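Local coordinates for hemolysin II regulatory protein (Bacillus cereus, PDB 2JJ7), which probably binds DNA as a TetR-family transcriptional regulator of the hemolysin II system, at residues E10-A15 with E52-E57; T28-I33 with A42-Y47; V89-I94 with D171-I176. All blocks are in the same frame, centred on the assembly; numbering follows the deposited sequence.

Overall arrangement
From the N terminus, helix 5-23 leads into the predicted helix-turn-helix motif, and the chain then returns along helix 51-62. Contact 1 closes this excursion by bringing 10-15 against 52-57. Within its span lies contact 2, the much shorter loop between 28-33 and 42-47. The two share one small core, their centres 9 Å apart: Ile33 packs against Leu54, and Ile12 reaches Ala44. Only after contact 1 has closed does contact 3 open, in series with both. It joins helix 79-96 to helix 169-181 in the C-terminal domain, on the opposite side of the chain's centre, about 26 Å from contact 1 and 34 Å from contact 2 between centres.

Contact 1 of 3, residues E10-A15 with E52-E57; sequences ENILKA and ENLYYE
Leu54 sends one methyl, CD1, into the angle between Ile12 and Leu13, so that a single branch meets two neighbouring side chains of helix 5-23. Leu54 CD1 lies 3.9 Å from Ile12 CG2, and the two side chains cross at about a right angle, methyl against methyl. Toward Leu13 the approach is different: the side chains slide past each other in opposite directions, with Leu13 CD2 3.7 Å from Leu54 CD1. The same Leu13 CD2 methyl also rests 3.7 Å from Glu57 CB, where the Leu13 side chain runs at a slant to that of Glu57. It is therefore the methylene at the root of the glutamate, not its carboxylate, that extends the apolar patch by one turn of helix.

With its CG trans to the backbone N (chi1 -166°), Leu54 places CD1 against Ile12 and Leu13, while Leu54 CD2 packs 3.8 Å from Ile33 CD1. The backbones stay well separated, the local axes passing 10.1 Å apart at a signed crossing angle of -90°. In the TetR-family DNA-binding domain helices 5-23, 30-37 and 41-48 form the three-helix bundle, and helix 51-62, the fourth, crosses the first at a right angle and links it to the C-terminal domain, where Tyr55 OH hydrogen-bonds Glu107 OE2 on helix 98-109. Phe48, from helix 41-48, touches all four of the side chains that meet here, while Ala37 and Val39 flank Ile12.

On the helix 5-23 side, the branch of Ile12 that does the touching, CG2, is itself trans to the backbone N. Leu13 instead has its CG opposite the carbonyl carbon (chi1 -73°), and its side chain also touches Lys61 and Tyr62 farther along helix 51-62.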
loop_
_atom_site.group_PDB
_atom_site.type_symbol
_atom_site.label_atom_id
_atom_site.label_comp_id
_atom_site.label_asym_id
_atom_site.label_seq_id
_atom_site.Cartn_x
_atom_site.Cartn_y
_atom_site.Cartn_z
ATOM N N GLU B 10 -22.750 3.217 23.775
ATOM C CA GLU B 10 -21.437 2.602 23.675
ATOM C C GLU B 10 -21.496 1.232 22.996
ATOM O O GLU B 10 -20.716 0.959 22.084
ATOM C CB GLU B 10 -20.786 2.477 25.045
ATOM C CG GLU B 10 -19.531 1.631 25.000
ATOM C CD GLU B 10 -18.467 2.140 25.926
ATOM O OE1 GLU B 10 -18.695 2.121 27.158
ATOM O OE2 GLU B 10 -17.405 2.564 25.418
ATOM N N ASN B 11 -22.421 0.385 23.441
ATOM C CA ASN B 11 -22.686 -0.875 22.762
ATOM C C ASN B 11 -22.938 -0.699 21.258
ATOM O O ASN B 11 -22.411 -1.469 20.448
ATOM C CB ASN B 11 -23.846 -1.626 23.429
ATOM C CG ASN B 11 -23.454 -2.218 24.767
ATOM O OD1 ASN B 11 -22.280 -2.219 25.138
ATOM N ND2 ASN B 11 -24.433 -2.726 25.501
ATOM N N ILE B 12 -23.722 0.317 20.893
ATOM C CA ILE B 12 -24.039 0.577 19.485
ATOM C C ILE B 12 -22.806 1.025 18.696
ATOM O O ILE B 12 -22.641 0.652 17.535
ATOM C CB ILE B 12 -25.182 1.605 19.315
ATOM C CG1 ILE B 12 -26.506 1.064 19.895
ATOM C CG2 ILE B 12 -25.368 1.987 17.818
ATOM C CD1 ILE B 12 -27.547 2.164 20.186
ATOM N N LEU B 13 -21.949 1.824 19.331
ATOM C CA LEU B 13 -20.723 2.292 18.699
ATOM C C LEU B 13 -19.688 1.183 18.522
ATOM O O LEU B 13 -19.038 1.115 17.476
ATOM C CB LEU B 13 -20.136 3.483 19.455
ATOM C CG LEU B 13 -20.920 4.791 19.261
ATOM C CD1 LEU B 13 -20.363 5.916 20.129
ATOM C CD2 LEU B 13 -20.961 5.205 17.793
ATOM N N LYS B 14 -19.537 0.327 19.535
ATOM C CA LYS B 14 -18.708 -0.880 19.424
ATOM C C LYS B 14 -19.177 -1.715 18.234
ATOM O O LYS B 14 -18.363 -2.178 17.434
ATOM C CB LYS B 14 -18.769 -1.726 20.707
ATOM C CG LYS B 14 -17.898 -1.222 21.842
ATOM C CD LYS B 14 -18.060 -2.042 23.115
ATOM C CE LYS B 14 -17.334 -1.356 24.278
ATOM N NZ LYS B 14 -17.015 -2.265 25.418
ATOM N N ALA B 15 -20.494 -1.891 18.128
ATOM C CA ALA B 15 -21.110 -2.664 17.040
ATOM C C ALA B 15 -20.832 -2.050 15.677
ATOM O O ALA B 15 -20.475 -2.753 14.734
ATOM C CB ALA B 15 -22.618 -2.799 17.254
ATOM N N GLU B 52 -24.946 7.598 8.640
ATOM C CA GLU B 52 -23.986 8.667 8.352
ATOM C C GLU B 52 -23.429 9.259 9.644
ATOM O O GLU B 52 -22.213 9.373 9.816
ATOM C CB GLU B 52 -24.616 9.746 7.466
ATOM C CG GLU B 52 -23.811 11.047 7.337
ATOM C CD GLU B 52 -22.701 10.992 6.298
ATOM O OE1 GLU B 52 -21.655 10.366 6.584
ATOM O OE2 GLU B 52 -22.859 11.598 5.209
ATOM N N ASN B 53 -24.329 9.606 10.557
ATOM C CA ASN B 53 -23.950 10.188 11.837
ATOM C C ASN B 53 -23.268 9.161 12.744
ATOM O O ASN B 53 -22.340 9.484 13.482
ATOM C CB ASN B 53 -25.178 10.786 12.527
ATOM C CG ASN B 53 -24.833 11.432 13.852
ATOM O OD1 ASN B 53 -23.996 12.339 13.908
ATOM N ND2 ASN B 53 -25.454 10.950 14.934
ATOM N N LEU B 54 -23.739 7.922 12.673
ATOM C CA LEU B 54 -23.160 6.821 13.405
ATOM C C LEU B 54 -21.698 6.609 12.987
ATOM O O LEU B 54 -20.828 6.407 13.829
ATOM C CB LEU B 54 -23.977 5.564 13.132
ATOM C CG LEU B 54 -23.822 4.309 13.985
ATOM C CD1 LEU B 54 -23.805 4.642 15.460
ATOM C CD2 LEU B 54 -24.975 3.390 13.663
ATOM N N TYR B 55 -21.450 6.665 11.681
ATOM C CA TYR B 55 -20.102 6.620 11.112
ATOM C C TYR B 55 -19.231 7.749 11.637
ATOM O O TYR B 55 -18.113 7.505 12.070
ATOM C CB TYR B 55 -20.201 6.711 9.606
ATOM C CG TYR B 55 -18.913 6.481 8.841
ATOM C CD1 TYR B 55 -18.306 7.532 8.171
ATOM C CD2 TYR B 55 -18.342 5.211 8.734
ATOM C CE1 TYR B 55 -17.167 7.352 7.438
ATOM C CE2 TYR B 55 -17.168 5.015 7.988
ATOM C CZ TYR B 55 -16.604 6.103 7.343
ATOM O OH TYR B 55 -15.484 5.997 6.580
ATOM N N TYR B 56 -19.755 8.975 11.607
ATOM C CA TYR B 56 -19.053 10.122 12.180
ATOM C C TYR B 56 -18.690 9.839 13.640
ATOM O O TYR B 56 -17.548 10.053 14.045
ATOM C CB TYR B 56 -19.890 11.408 12.094
ATOM C CG TYR B 56 -20.076 12.000 10.703
ATOM C CD1 TYR B 56 -19.293 11.601 9.620
ATOM C CD2 TYR B 56 -21.020 12.995 10.489
ATOM C CE1 TYR B 56 -19.479 12.166 8.356
ATOM C CE2 TYR B 56 -21.202 13.561 9.246
ATOM C CZ TYR B 56 -20.444 13.149 8.185
ATOM O OH TYR B 56 -20.660 13.742 6.954
ATOM N N GLU B 57 -19.650 9.341 14.414
ATOM C CA GLU B 57 -19.429 9.061 15.826
ATOM C C GLU B 57 -18.392 7.950 16.051
ATOM O O GLU B 57 -17.690 7.950 17.064
ATOM C CB GLU B 57 -20.750 8.727 16.523
ATOM C CG GLU B 57 -21.703 9.904 16.680
ATOM C CD GLU B 57 -21.101 11.070 17.456
ATOM O OE1 GLU B 57 -20.404 10.840 18.466
ATOM O OE2 GLU B 57 -21.322 12.221 17.044
#

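Contact 2 of 3, residues T28-I33 with A42-Y47; sequences TSIQEI and AMASYY
Ile30 reaches helix 41-48 with the outermost methyl of its longer branch. Ile30 CD1 lies 4.2 Å from Ala44 O and 4.4 Å from Ala44 CB, and the edge of the patch is marked by Ser45 N, 4.4 Å from Ile30 CD1. Trans placement of CG1 about the first torsion (chi1 -171°) extends that branch toward the neighbouring helix. The inner side of the contact is at Ala44, which is buried and also touched by Ile12; Leu54 of helix 51-62 also packs on Ile30.

Outward, the contact thins to Ser45, which is partly exposed. Beyond it Tyr46 is exposed, on the second helix of the predicted helix-turn-helix motif, which in TetR-family proteins usually enters the major groove of DNA. No polar bond joins the two segments; those nearby lie within one helix or tie helix 30-37 to helix 5-23. Ser29 is the N-cap of helix 30-37, its OG accepting a weak but nearly straight bond from Glu32 N (3.3 Å, 168°), while Glu32 OE1 makes a salt bridge with Arg23 NH1.

With only dispersion contacts between them, the two segments have no directional bond to fix their relative pose, and Ile12 and Leu54 probably complete the apolar surroundings.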
loop_
_atom_site.group_PDB
_atom_site.type_symbol
_atom_site.label_atom_id
_atom_site.label_comp_id
_atom_site.label_asym_id
_atom_site.label_seq_id
_atom_site.Cartn_x
_atom_site.Cartn_y
_atom_site.Cartn_z
ATOM N N THR B 28 -22.678 -1.660 4.883
ATOM C CA THR B 28 -23.208 -1.773 6.244
ATOM C C THR B 28 -24.517 -0.978 6.370
ATOM O O THR B 28 -24.629 0.129 5.828
ATOM C CB THR B 28 -22.195 -1.202 7.269
ATOM O OG1 THR B 28 -20.890 -1.746 7.024
ATOM C CG2 THR B 28 -22.599 -1.518 8.700
ATOM N N SER B 29 -25.493 -1.532 7.090
ATOM C CA SER B 29 -26.746 -0.826 7.352
ATOM C C SER B 29 -26.958 -0.648 8.852
ATOM O O SER B 29 -26.335 -1.345 9.658
ATOM C CB SER B 29 -27.919 -1.605 6.769
ATOM O OG SER B 29 -28.093 -2.807 7.493
ATOM N N ILE B 30 -27.856 0.263 9.229
ATOM C CA ILE B 30 -28.173 0.448 10.641
ATOM C C ILE B 30 -28.825 -0.813 11.248
ATOM O O ILE B 30 -28.635 -1.115 12.434
ATOM C CB ILE B 30 -28.961 1.767 10.917
ATOM C CG1 ILE B 30 -29.073 2.016 12.429
ATOM C CG2 ILE B 30 -30.325 1.768 10.214
ATOM C CD1 ILE B 30 -28.897 3.466 12.838
ATOM N N GLN B 31 -29.531 -1.571 10.414
ATOM C CA GLN B 31 -30.184 -2.819 10.833
ATOM C C GLN B 31 -29.196 -3.877 11.333
ATOM O O GLN B 31 -29.410 -4.487 12.381
ATOM C CB GLN B 31 -31.058 -3.386 9.698
ATOM C CG GLN B 31 -32.326 -2.575 9.397
ATOM C CD GLN B 31 -32.050 -1.226 8.714
ATOM O OE1 GLN B 31 -30.956 -0.982 8.198
ATOM N NE2 GLN B 31 -33.051 -0.347 8.717
ATOM N N GLU B 32 -28.118 -4.084 10.585
ATOM C CA GLU B 32 -27.050 -5.000 10.989
ATOM C C GLU B 32 -26.289 -4.525 12.232
ATOM O O GLU B 32 -25.875 -5.341 13.065
ATOM C CB GLU B 32 -26.051 -5.192 9.840
ATOM C CG GLU B 32 -26.675 -5.656 8.555
ATOM C CD GLU B 32 -25.782 -5.402 7.350
ATOM O OE1 GLU B 32 -24.540 -5.510 7.480
ATOM O OE2 GLU B 32 -26.329 -5.097 6.266
ATOM N N ILE B 33 -26.070 -3.215 12.326
ATOM C CA ILE B 33 -25.441 -2.613 13.502
ATOM C C ILE B 33 -26.316 -2.806 14.748
ATOM O O ILE B 33 -25.822 -3.223 15.805
ATOM C CB ILE B 33 -25.101 -1.121 13.254
ATOM C CG1 ILE B 33 -24.006 -1.014 12.177
ATOM C CG2 ILE B 33 -24.652 -0.434 14.542
ATOM C CD1 ILE B 33 -23.676 0.421 11.738
ATOM N N ALA B 42 -35.144 0.712 16.323
ATOM C CA ALA B 42 -35.763 1.964 16.789
ATOM C C ALA B 42 -34.879 2.749 17.764
ATOM O O ALA B 42 -34.705 3.954 17.615
ATOM C CB ALA B 42 -37.128 1.699 17.414
ATOM N N MET B 43 -34.327 2.069 18.761
ATOM C CA MET B 43 -33.522 2.744 19.771
ATOM C C MET B 43 -32.230 3.291 19.144
ATOM O O MET B 43 -31.812 4.414 19.438
ATOM C CB MET B 43 -33.221 1.795 20.938
ATOM C CG MET B 43 -32.692 2.488 22.196
ATOM S SD MET B 43 -33.868 3.619 23.003
ATOM C CE MET B 43 -34.977 2.490 23.771
ATOM N N ALA B 44 -31.632 2.499 18.258
ATOM C CA ALA B 44 -30.408 2.879 17.566
ATOM C C ALA B 44 -30.638 4.123 16.704
ATOM O O ALA B 44 -29.774 5.003 16.623
ATOM C CB ALA B 44 -29.878 1.702 16.715
ATOM N N SER B 45 -31.814 4.196 16.079
ATOM C CA SER B 45 -32.140 5.323 15.209
ATOM C C SER B 45 -32.563 6.533 16.053
ATOM O O SER B 45 -32.299 7.671 15.685
ATOM C CB SER B 45 -33.196 4.933 14.165
ATOM O OG SER B 45 -34.348 4.389 14.793
ATOM N N TYR B 46 -33.184 6.287 17.202
ATOM C CA TYR B 46 -33.448 7.373 18.147
ATOM C C TYR B 46 -32.135 8.067 18.572
ATOM O O TYR B 46 -32.027 9.285 18.502
ATOM C CB TYR B 46 -34.253 6.885 19.362
ATOM C CG TYR B 46 -34.467 7.959 20.401
ATOM C CD1 TYR B 46 -35.290 9.062 20.134
ATOM C CD2 TYR B 46 -33.828 7.894 21.642
ATOM C CE1 TYR B 46 -35.474 10.068 21.075
ATOM C CE2 TYR B 46 -34.011 8.896 22.595
ATOM C CZ TYR B 46 -34.831 9.973 22.303
ATOM O OH TYR B 46 -35.015 10.957 23.239
ATOM N N TYR B 47 -31.133 7.289 18.972
ATOM C CA TYR B 47 -29.863 7.851 19.455
ATOM C C TYR B 47 -28.945 8.455 18.377
ATOM O O TYR B 47 -28.255 9.438 18.635
ATOM C CB TYR B 47 -29.081 6.806 20.270
ATOM C CG TYR B 47 -29.633 6.546 21.667
ATOM C CD1 TYR B 47 -30.071 7.600 22.479
ATOM C CD2 TYR B 47 -29.688 5.247 22.185
ATOM C CE1 TYR B 47 -30.575 7.367 23.767
ATOM C CE2 TYR B 47 -30.185 4.999 23.474
ATOM C CZ TYR B 47 -30.624 6.067 24.257
ATOM O OH TYR B 47 -31.112 5.842 25.521
#

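Contact 3 of 3, residues V89-I94 with D171-I176; sequences VFTTHI and DLVSRI
Thr91 OG1 is held by its own helix while Val173 of helix 169-181 comes against it. It hydrogen-bonds Leu87 O, one turn back, and has a weaker bond to Thr88 O. Placing OG1 between the backbone N and the carbonyl carbon (chi1 49°) makes this possible, and leaves CG2 trans to the carbonyl carbon. The side chain thus offers two different surfaces to its partners. Val173 CG2 lies 3.6 Å from Thr91 OG1, a methyl beside an oxygen whose polarity is already met within helix 79-96. Leu172 CD2 lies 4.0 Å from Thr91 CG2, methyl against methyl. Both side chains are inclined to that of the threonine, and all three residues are buried, so a polar residue is absorbed into an apolar interface.

The backbones are nearest at Thr91 and Val173, with CA atoms 7.8 Å apart. Phe163 of helix 163-166 touches both Thr91 and Leu172, and Phe163 of the second subunit packs on Leu172 and Arg175, which places this seam of the C-terminal domain at the interface with the second subunit. Val173 also packs on Arg84 of helix 79-96, and Ile176 fits against Leu87 and against Ile154, Ile157 and Val158, so that helix 147-158 also packs there.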
loop_
_atom_site.group_PDB
_atom_site.type_symbol
_atom_site.label_atom_id
_atom_site.label_comp_id
_atom_site.label_asym_id
_atom_site.label_seq_id
_atom_site.Cartn_x
_atom_site.Cartn_y
_atom_site.Cartn_z
ATOM N N VAL B 89 3.012 6.488 16.759
ATOM C CA VAL B 89 1.653 6.880 17.148
ATOM C C VAL B 89 0.610 6.185 16.254
ATOM O O VAL B 89 -0.370 5.623 16.754
ATOM C CB VAL B 89 1.451 8.413 17.093
ATOM C CG1 VAL B 89 -0.024 8.783 17.289
ATOM C CG2 VAL B 89 2.328 9.128 18.125
ATOM N N PHE B 90 0.818 6.217 14.937
ATOM C CA PHE B 90 -0.182 5.646 14.036
ATOM C C PHE B 90 -0.252 4.124 14.025
ATOM O O PHE B 90 -1.337 3.571 14.085
ATOM C CB PHE B 90 -0.102 6.254 12.632
ATOM C CG PHE B 90 -0.751 7.604 12.547
ATOM C CD1 PHE B 90 0.015 8.762 12.388
ATOM C CD2 PHE B 90 -2.132 7.724 12.702
ATOM C CE1 PHE B 90 -0.598 10.023 12.342
ATOM C CE2 PHE B 90 -2.766 8.985 12.660
ATOM C CZ PHE B 90 -1.999 10.131 12.473
ATOM N N THR B 91 0.891 3.440 13.999
ATOM C CA THR B 91 0.856 1.978 14.059
ATOM C C THR B 91 0.239 1.498 15.386
ATOM O O THR B 91 -0.496 0.505 15.412
ATOM C CB THR B 91 2.240 1.323 13.863
ATOM O OG1 THR B 91 3.197 1.952 14.720
ATOM C CG2 THR B 91 2.713 1.434 12.397
ATOM N N THR B 92 0.536 2.205 16.471
ATOM C CA THR B 92 -0.068 1.893 17.779
ATOM C C THR B 92 -1.572 2.112 17.768
ATOM O O THR B 92 -2.319 1.269 18.273
ATOM C CB THR B 92 0.583 2.694 18.930
ATOM O OG1 THR B 92 1.950 2.284 19.062
ATOM C CG2 THR B 92 -0.177 2.498 20.284
ATOM N N HIS B 93 -2.022 3.222 17.180
ATOM C CA HIS B 93 -3.461 3.479 17.097
ATOM C C HIS B 93 -4.204 2.386 16.307
ATOM O O HIS B 93 -5.300 1.950 16.702
ATOM C CB HIS B 93 -3.782 4.848 16.483
ATOM C CG HIS B 93 -5.191 5.274 16.746
ATOM N ND1 HIS B 93 -5.579 5.844 17.939
ATOM C CD2 HIS B 93 -6.319 5.134 16.013
ATOM C CE1 HIS B 93 -6.881 6.063 17.918
ATOM N NE2 HIS B 93 -7.354 5.640 16.760
ATOM N N ILE B 94 -3.620 1.992 15.175
ATOM C CA ILE B 94 -4.221 0.992 14.288
ATOM C C ILE B 94 -4.222 -0.401 14.932
ATOM O O ILE B 94 -5.168 -1.172 14.760
ATOM C CB ILE B 94 -3.539 0.992 12.882
ATOM C CG1 ILE B 94 -3.815 2.319 12.141
ATOM C CG2 ILE B 94 -3.961 -0.221 12.026
ATOM C CD1 ILE B 94 -5.185 2.961 12.430
ATOM N N ASP B 171 9.074 -2.883 14.775
ATOM C CA ASP B 171 9.862 -3.325 13.638
ATOM C C ASP B 171 9.365 -2.705 12.357
ATOM O O ASP B 171 10.167 -2.357 11.487
ATOM C CB ASP B 171 9.843 -4.846 13.516
ATOM C CG ASP B 171 10.545 -5.535 14.676
ATOM O OD1 ASP B 171 11.444 -4.926 15.322
ATOM O OD2 ASP B 171 10.191 -6.705 14.942
ATOM N N LEU B 172 8.045 -2.575 12.236
ATOM C CA LEU B 172 7.454 -1.943 11.071
ATOM C C LEU B 172 7.950 -0.502 10.956
ATOM O O LEU B 172 8.377 -0.088 9.881
ATOM C CB LEU B 172 5.916 -2.008 11.113
ATOM C CG LEU B 172 5.180 -1.437 9.894
ATOM C CD1 LEU B 172 5.692 -2.062 8.565
ATOM C CD2 LEU B 172 3.673 -1.601 10.050
ATOM N N VAL B 173 7.917 0.228 12.076
ATOM C CA VAL B 173 8.419 1.605 12.161
ATOM C C VAL B 173 9.895 1.668 11.732
ATOM O O VAL B 173 10.242 2.441 10.845
ATOM C CB VAL B 173 8.213 2.214 13.583
ATOM C CG1 VAL B 173 8.903 3.593 13.708
ATOM C CG2 VAL B 173 6.709 2.343 13.912
ATOM N N SER B 174 10.736 0.829 12.347
ATOM C CA SER B 174 12.164 0.726 12.000
ATOM C C SER B 174 12.418 0.384 10.543
ATOM O O SER B 174 13.291 0.979 9.912
ATOM C CB SER B 174 12.863 -0.314 12.871
ATOM O OG SER B 174 13.056 0.209 14.161
ATOM N N ARG B 175 11.671 -0.589 10.021
ATOM C CA ARG B 175 11.864 -1.049 8.650
ATOM C C ARG B 175 11.412 -0.002 7.627
ATOM O O ARG B 175 12.012 0.128 6.556
ATOM C CB ARG B 175 11.151 -2.380 8.412
ATOM C CG ARG B 175 11.732 -3.550 9.187
ATOM C CD ARG B 175 11.309 -4.893 8.571
ATOM N NE ARG B 175 12.131 -5.242 7.409
ATOM C CZ ARG B 175 12.969 -6.273 7.351
ATOM N NH1 ARG B 175 13.676 -6.482 6.249
ATOM N NH2 ARG B 175 13.097 -7.101 8.383
ATOM N N ILE B 176 10.355 0.742 7.953
ATOM C CA ILE B 176 9.920 1.829 7.076
ATOM C C ILE B 176 11.016 2.909 6.966
ATOM O O ILE B 176 11.369 3.338 5.869
ATOM C CB ILE B 176 8.568 2.422 7.520
ATOM C CG1 ILE B 176 7.434 1.442 7.204
ATOM C CG2 ILE B 176 8.332 3.780 6.842
ATOM C CD1 ILE B 176 6.055 1.842 7.805
#